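PDB 5JLD: arginyl-tRNA synthetase, putative from Plasmodium falciparum, which probably attaches L-arginine to tRNA(Arg) at the expense of ATP, as a cytoplasmic arginyl-tRNA synthetase of class I. Local coordinates for residues 62-65 with 66-70; 70-73 with 74-77; 331-334 with 335-339. All blocks are in the same frame, centred on the assembly; numbering follows the deposited sequence.

Contact 1: 62-65 with 66-70; sequences NYEN and AQKIS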
# COMPACT_ATOMS: atom_id res chain seq x y z
N ASN A 62 -39.08 20.00 16.36
CA ASN A 62 -39.28 21.43 16.61
C ASN A 62 -38.00 22.24 16.84
O ASN A 62 -38.02 23.22 17.59
CB ASN A 62 -40.22 21.61 17.80
N TYR A 63 -36.90 21.84 16.21
CA TYR A 63 -35.65 22.61 16.24
C TYR A 63 -35.68 23.70 15.18
O TYR A 63 -36.13 23.47 14.06
CB TYR A 63 -34.44 21.69 16.03
CG TYR A 63 -34.04 20.92 17.28
CD1 TYR A 63 -33.49 21.58 18.37
CD2 TYR A 63 -34.23 19.55 17.36
CE1 TYR A 63 -33.13 20.89 19.51
CE2 TYR A 63 -33.87 18.85 18.51
CZ TYR A 63 -33.32 19.53 19.58
OH TYR A 63 -32.96 18.85 20.72
N GLU A 64 -35.19 24.89 15.52
CA GLU A 64 -35.24 26.03 14.61
C GLU A 64 -34.20 25.94 13.48
O GLU A 64 -34.39 26.51 12.40
CB GLU A 64 -35.03 27.34 15.37
CG GLU A 64 -36.19 27.76 16.26
CD GLU A 64 -35.85 29.00 17.07
OE1 GLU A 64 -36.78 29.67 17.57
OE2 GLU A 64 -34.65 29.31 17.22
N ASN A 65 -33.12 25.22 13.74
CA ASN A 65 -32.00 25.12 12.81
C ASN A 65 -31.04 24.00 13.22
O ASN A 65 -31.19 23.41 14.30
CB ASN A 65 -31.25 26.44 12.74
CG ASN A 65 -30.77 26.91 14.10
OD1 ASN A 65 -29.81 26.36 14.65
ND2 ASN A 65 -31.44 27.91 14.65
N ALA A 66 -30.05 23.71 12.38
CA ALA A 66 -29.11 22.63 12.66
C ALA A 66 -28.18 22.97 13.84
O ALA A 66 -27.79 22.08 14.63
CB ALA A 66 -28.29 22.29 11.39
N GLN A 67 -27.84 24.25 13.98
CA GLN A 67 -26.91 24.67 15.03
C GLN A 67 -27.44 24.32 16.42
O GLN A 67 -26.67 23.95 17.30
CB GLN A 67 -26.60 26.17 14.94
CG GLN A 67 -25.45 26.57 15.90
CD GLN A 67 -24.81 27.91 15.59
OE1 GLN A 67 -25.43 28.79 15.00
NE2 GLN A 67 -23.54 28.05 15.97
N LYS A 68 -28.74 24.43 16.64
CA LYS A 68 -29.28 24.05 17.94
C LYS A 68 -29.09 22.56 18.24
O LYS A 68 -28.77 22.18 19.37
CB LYS A 68 -30.75 24.43 18.04
CG LYS A 68 -31.00 25.89 17.72
CD LYS A 68 -32.10 26.41 18.59
CE LYS A 68 -33.39 25.67 18.31
NZ LYS A 68 -34.56 26.49 18.70
N ILE A 69 -29.25 21.73 17.22
CA ILE A 69 -28.99 20.31 17.38
C ILE A 69 -27.52 20.11 17.74
O ILE A 69 -27.19 19.37 18.68
CB ILE A 69 -29.37 19.54 16.11
CG1 ILE A 69 -30.89 19.65 15.88
CG2 ILE A 69 -28.90 18.07 16.16
CD1 ILE A 69 -31.44 18.70 14.80
N SER A 70 -26.63 20.80 17.03
CA SER A 70 -25.22 20.60 17.32
C SER A 70 -24.90 21.04 18.76
O SER A 70 -24.07 20.43 19.42
CB SER A 70 -24.33 21.33 16.32
OG SER A 70 -24.30 22.70 16.56

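Contact 2: 70-73 with 74-77; sequences SEFI and ISNI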
# COMPACT_ATOMS: atom_id res chain seq x y z
N SER A 70 -26.63 20.80 17.03
CA SER A 70 -25.22 20.60 17.32
C SER A 70 -24.90 21.04 18.76
O SER A 70 -24.07 20.43 19.42
CB SER A 70 -24.33 21.33 16.32
OG SER A 70 -24.30 22.70 16.56
N GLU A 71 -25.60 22.07 19.23
CA GLU A 71 -25.42 22.55 20.60
C GLU A 71 -25.92 21.54 21.65
O GLU A 71 -25.30 21.36 22.69
CB GLU A 71 -26.14 23.90 20.77
CG GLU A 71 -25.29 24.94 21.44
CD GLU A 71 -24.09 25.34 20.61
OE1 GLU A 71 -24.29 25.78 19.46
OE2 GLU A 71 -22.95 25.24 21.11
N PHE A 72 -27.04 20.89 21.37
CA PHE A 72 -27.49 19.79 22.23
C PHE A 72 -26.41 18.67 22.29
O PHE A 72 -25.99 18.22 23.39
CB PHE A 72 -28.84 19.28 21.71
CG PHE A 72 -29.54 18.32 22.63
CD1 PHE A 72 -29.55 18.52 24.00
CD2 PHE A 72 -30.23 17.23 22.11
CE1 PHE A 72 -30.21 17.64 24.84
CE2 PHE A 72 -30.89 16.34 22.94
CZ PHE A 72 -30.88 16.54 24.31
N ILE A 73 -25.93 18.26 21.11
CA ILE A 73 -24.86 17.26 21.05
C ILE A 73 -23.62 17.67 21.88
O ILE A 73 -23.09 16.88 22.66
CB ILE A 73 -24.41 17.00 19.60
CG1 ILE A 73 -25.55 16.33 18.81
CG2 ILE A 73 -23.12 16.16 19.58
CD1 ILE A 73 -25.20 16.05 17.37
N ILE A 74 -23.18 18.90 21.71
CA ILE A 74 -22.06 19.44 22.47
C ILE A 74 -22.34 19.40 23.99
O ILE A 74 -21.47 19.00 24.77
CB ILE A 74 -21.74 20.88 22.02
CG1 ILE A 74 -21.11 20.86 20.62
CG2 ILE A 74 -20.84 21.60 23.04
CD1 ILE A 74 -20.70 22.21 20.08
N SER A 75 -23.55 19.80 24.38
CA SER A 75 -23.94 19.81 25.79
C SER A 75 -23.89 18.40 26.36
O SER A 75 -23.72 18.23 27.57
CB SER A 75 -25.35 20.39 25.98
OG SER A 75 -26.35 19.41 25.66
N ASN A 76 -24.03 17.38 25.52
CA ASN A 76 -23.90 16.03 26.08
C ASN A 76 -22.51 15.39 25.90
O ASN A 76 -22.34 14.18 26.08
CB ASN A 76 -24.99 15.13 25.51
CG ASN A 76 -26.29 15.23 26.31
OD1 ASN A 76 -26.27 15.26 27.55
ND2 ASN A 76 -27.41 15.31 25.62
N ILE A 77 -21.51 16.22 25.60
CA ILE A 77 -20.12 15.78 25.57
C ILE A 77 -19.33 16.36 26.75
O ILE A 77 -19.37 17.57 27.00
CB ILE A 77 -19.43 16.19 24.26
CG1 ILE A 77 -19.98 15.36 23.09
CG2 ILE A 77 -17.91 16.05 24.37
CD1 ILE A 77 -19.52 15.84 21.73

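Contact 3: 331-334 with 335-339; sequences ALYY and RLTQL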
# COMPACT_ATOMS: atom_id res chain seq x y z
N ALA A 331 -7.00 -20.17 -8.08
CA ALA A 331 -6.06 -19.52 -7.16
C ALA A 331 -6.82 -19.00 -5.95
O ALA A 331 -6.35 -19.16 -4.81
CB ALA A 331 -5.29 -18.40 -7.84
N LEU A 332 -8.00 -18.40 -6.15
CA LEU A 332 -8.72 -17.88 -4.98
C LEU A 332 -9.23 -19.04 -4.11
O LEU A 332 -9.18 -18.97 -2.87
CB LEU A 332 -9.87 -16.96 -5.40
CG LEU A 332 -10.49 -16.07 -4.31
CD1 LEU A 332 -9.47 -15.51 -3.31
CD2 LEU A 332 -11.23 -14.93 -4.99
N TYR A 333 -9.71 -20.11 -4.75
CA TYR A 333 -10.03 -21.36 -4.04
C TYR A 333 -8.89 -21.82 -3.13
O TYR A 333 -9.09 -22.15 -1.95
CB TYR A 333 -10.35 -22.49 -5.04
CG TYR A 333 -10.25 -23.87 -4.40
CD1 TYR A 333 -11.31 -24.41 -3.69
CD2 TYR A 333 -9.08 -24.62 -4.50
CE1 TYR A 333 -11.20 -25.66 -3.09
CE2 TYR A 333 -8.96 -25.86 -3.91
CZ TYR A 333 -10.03 -26.38 -3.21
OH TYR A 333 -9.92 -27.61 -2.63
N TYR A 334 -7.68 -21.83 -3.69
CA TYR A 334 -6.49 -22.27 -2.98
C TYR A 334 -6.19 -21.35 -1.80
O TYR A 334 -5.94 -21.81 -0.70
CB TYR A 334 -5.29 -22.34 -3.93
CG TYR A 334 -3.97 -22.68 -3.24
CD1 TYR A 334 -3.61 -24.00 -2.97
CD2 TYR A 334 -3.09 -21.67 -2.86
CE1 TYR A 334 -2.39 -24.30 -2.33
CE2 TYR A 334 -1.89 -21.95 -2.23
CZ TYR A 334 -1.55 -23.27 -1.96
OH TYR A 334 -0.36 -23.51 -1.34
N ARG A 335 -6.21 -20.04 -2.04
CA ARG A 335 -5.88 -19.07 -1.00
C ARG A 335 -6.88 -19.15 0.15
O ARG A 335 -6.50 -19.06 1.32
CB ARG A 335 -5.83 -17.65 -1.60
CG ARG A 335 -4.70 -17.54 -2.62
CD ARG A 335 -4.82 -16.36 -3.57
NE ARG A 335 -3.61 -16.28 -4.37
CZ ARG A 335 -3.35 -15.36 -5.31
NH1 ARG A 335 -4.22 -14.39 -5.59
NH2 ARG A 335 -2.20 -15.42 -5.95
N LEU A 336 -8.14 -19.39 -0.17
CA LEU A 336 -9.18 -19.40 0.86
C LEU A 336 -9.21 -20.71 1.67
O LEU A 336 -9.34 -20.69 2.90
CB LEU A 336 -10.55 -19.15 0.23
CG LEU A 336 -10.78 -17.70 -0.21
CD1 LEU A 336 -12.07 -17.62 -0.98
CD2 LEU A 336 -10.82 -16.77 0.99
N THR A 337 -9.08 -21.85 0.97
CA THR A 337 -9.22 -23.14 1.63
C THR A 337 -7.89 -23.70 2.15
O THR A 337 -7.86 -24.39 3.17
CB THR A 337 -9.88 -24.20 0.69
OG1 THR A 337 -8.99 -24.49 -0.40
CG2 THR A 337 -11.21 -23.69 0.14
N GLN A 338 -6.79 -23.42 1.46
CA GLN A 338 -5.52 -24.04 1.84
C GLN A 338 -4.61 -23.10 2.62
O GLN A 338 -3.87 -23.54 3.50
CB GLN A 338 -4.78 -24.59 0.59
CG GLN A 338 -5.69 -25.40 -0.34
CD GLN A 338 -6.38 -26.59 0.34
OE1 GLN A 338 -5.74 -27.41 1.03
NE2 GLN A 338 -7.70 -26.70 0.15
N LEU A 339 -4.67 -21.80 2.33
CA LEU A 339 -3.89 -20.82 3.07
C LEU A 339 -4.73 -20.14 4.15
O LEU A 339 -4.21 -19.38 4.96
CB LEU A 339 -3.31 -19.76 2.13
CG LEU A 339 -2.28 -20.26 1.12
CD1 LEU A 339 -1.69 -19.07 0.37
CD2 LEU A 339 -1.17 -21.07 1.81

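Contact 1: 62-65 with 66-70
K68 runs back from the first turn of helix 66-75 over the loop that precedes it, and N65 stands at the N-cap between the two. This N-terminal helix cap lies in the N-terminal domain of arginyl-tRNA synthetase. Along K68, CB comes 4.0 Å from CD1 of the Y63 ring. CG then passes beside the N65 amide, 3.3 Å from its OD1, the two side chains crossing at about a right angle. The chain bends at chi2 and chi3, which brings CE to 3.4 Å from E64 N. At the tip, NZ forms a salt bridge of 3.2 Å with OE2 of E64, and the CB and CG methylenes of the glutamate lie close to the same ammonium group.

The capping bond goes from the backbone N of K68 to OD1 of N65, 3.0 Å long and bent to 146° at the hydrogen. The N65 side chain is placed for it by chi1 of 56°, which sets CG between its own backbone N and carbonyl carbon. The donor is tilted out of the amide's carbonyl plane. The cap thus satisfies a first-turn N-H.

I69 faces the inner side, packing on A50 and Y54 of helix 49-57, while Y63 and I69 both touch F26. Between these two residues the contact is CH-pi: CG1 of I69 sits over one face of the Y63 ring, 3.8 Å from its centroid and 20° off the normal.

Contact 2: 70-73 with 74-77
I74 meets S70 and E71 one turn back, where helix 66-75 of the N-terminal domain runs into its C-terminal end. Its N-H gives a regular i to i-4 bond to S70 O. With CG1 anti to the carbonyl carbon (chi1 -71°), the ethyl arm lies back along the preceding turn: CG1 is 3.2 Å from S70 O, and CD1 runs on beside OE2 of E71. Those two side chains point the same way, the carboxylate's other oxygen, OE1, being hydrogen-bonded to S87. I74 also packs against I85 and I93 of the antiparallel sheet.

S75 is gripped twice. Its backbone N bonds E71 O at 2.9 Å, the last i to i-4 bond that is not weak, and its hydroxyl folds back to F72 O. The OG to F72 O distance is 2.6 Å, with the hydroxyl in the carbonyl plane on a lone pair. Chi1 of 79° brings OG into this position between the backbone N and carbonyl carbon of S75.

N76 leaves helical backbone angles, and its N-H is shared by two weak bonds, to F72 O at 3.0 Å and to I73 O at 3.1 Å. Its side chain runs alongside that of F72, ring and amide planes 61° apart. ND2 lies over one face of the ring, while OD1 accepts from K24 NZ on helix 10-25.

I77 follows the helix end, its N bonded to I74 O, and its side chain reaches F82 and I85. I73 O also accepts from the S21 hydroxyl. CG1 of I77 lies 3.5 Å from this same oxygen, and CD1 comes 4.2 Å from CG2 of I73.

Contact 3: 331-334 with 335-339
Y333 lays one face of its ring over T337, whose OG1 is 3.5 Å from CZ and offset toward the rim, with the methyl CG2 near CE1. The same hydroxyl bonds back to Y333 O at 2.8 Å. Chi1 of 67° puts OG1 between the threonine's backbone N and carbonyl carbon, from where it can reach that oxygen. T337 N bonds Y333 O as well, the two donors arriving from opposite faces of the carbonyl plane; the hydroxyl stands well above it. OG1 in turn accepts from NE2 of Q338 at 2.6 Å, which ties the amide down beside the Y333 hydroxyl.

The base of the Q338 side chain packs on Y334. CB of Q338 sits over one ring face, 4.1 Å from the centroid and 27° off the normal, and CG reaches CD1. Obliquely at the far rim, on the same side of the ring plane, L339 CG comes 3.8 Å from CE2. The carbonyl oxygen of Y334 takes two N-H groups: Q338 N at 2.8 Å, and L339 N at 3.3 Å, the longer bond lying in the carbonyl plane. The L339 bond spans five residues, one more than the regular i to i-4 bonds before it.

On the inner side L336 CD1 packs on L332 CG, both leucines reaching I363 of helix 353-364. R335 extends from CG to NE past A331 O, and CB of A331 lies over one face of its guanidinium. NH1 forms a salt bridge with D137, at the end of strand 133-137. W368 stacks edge-to-face with Y333, and F277 with Y334. Helix 326-337, packed on the parallel sheet and leading into strand 343-349, belongs to the Rossmann-type catalytic domain of class I synthetases.

Overall arrangement
Contacts 1 and 2 are the beginning and end of one helix, 66-75. Their centres are about 11 Å apart, they share S70, and Y63 OH touches CD2 of F72 at 3.5 Å, so the capping loop also packs along the later turn. Both lie in the N-terminal domain, whose four-stranded antiparallel sheet contacts the helix. Contact 3 is in the family's catalytic domain, which probably carries out aminoacylation, on a helix beside the parallel sheet, with its centre about 53 Å from that of contact 1 and about 49 Å from that of contact 2. Nearest atoms are still about 39 Å apart, between contacts 2 and 3.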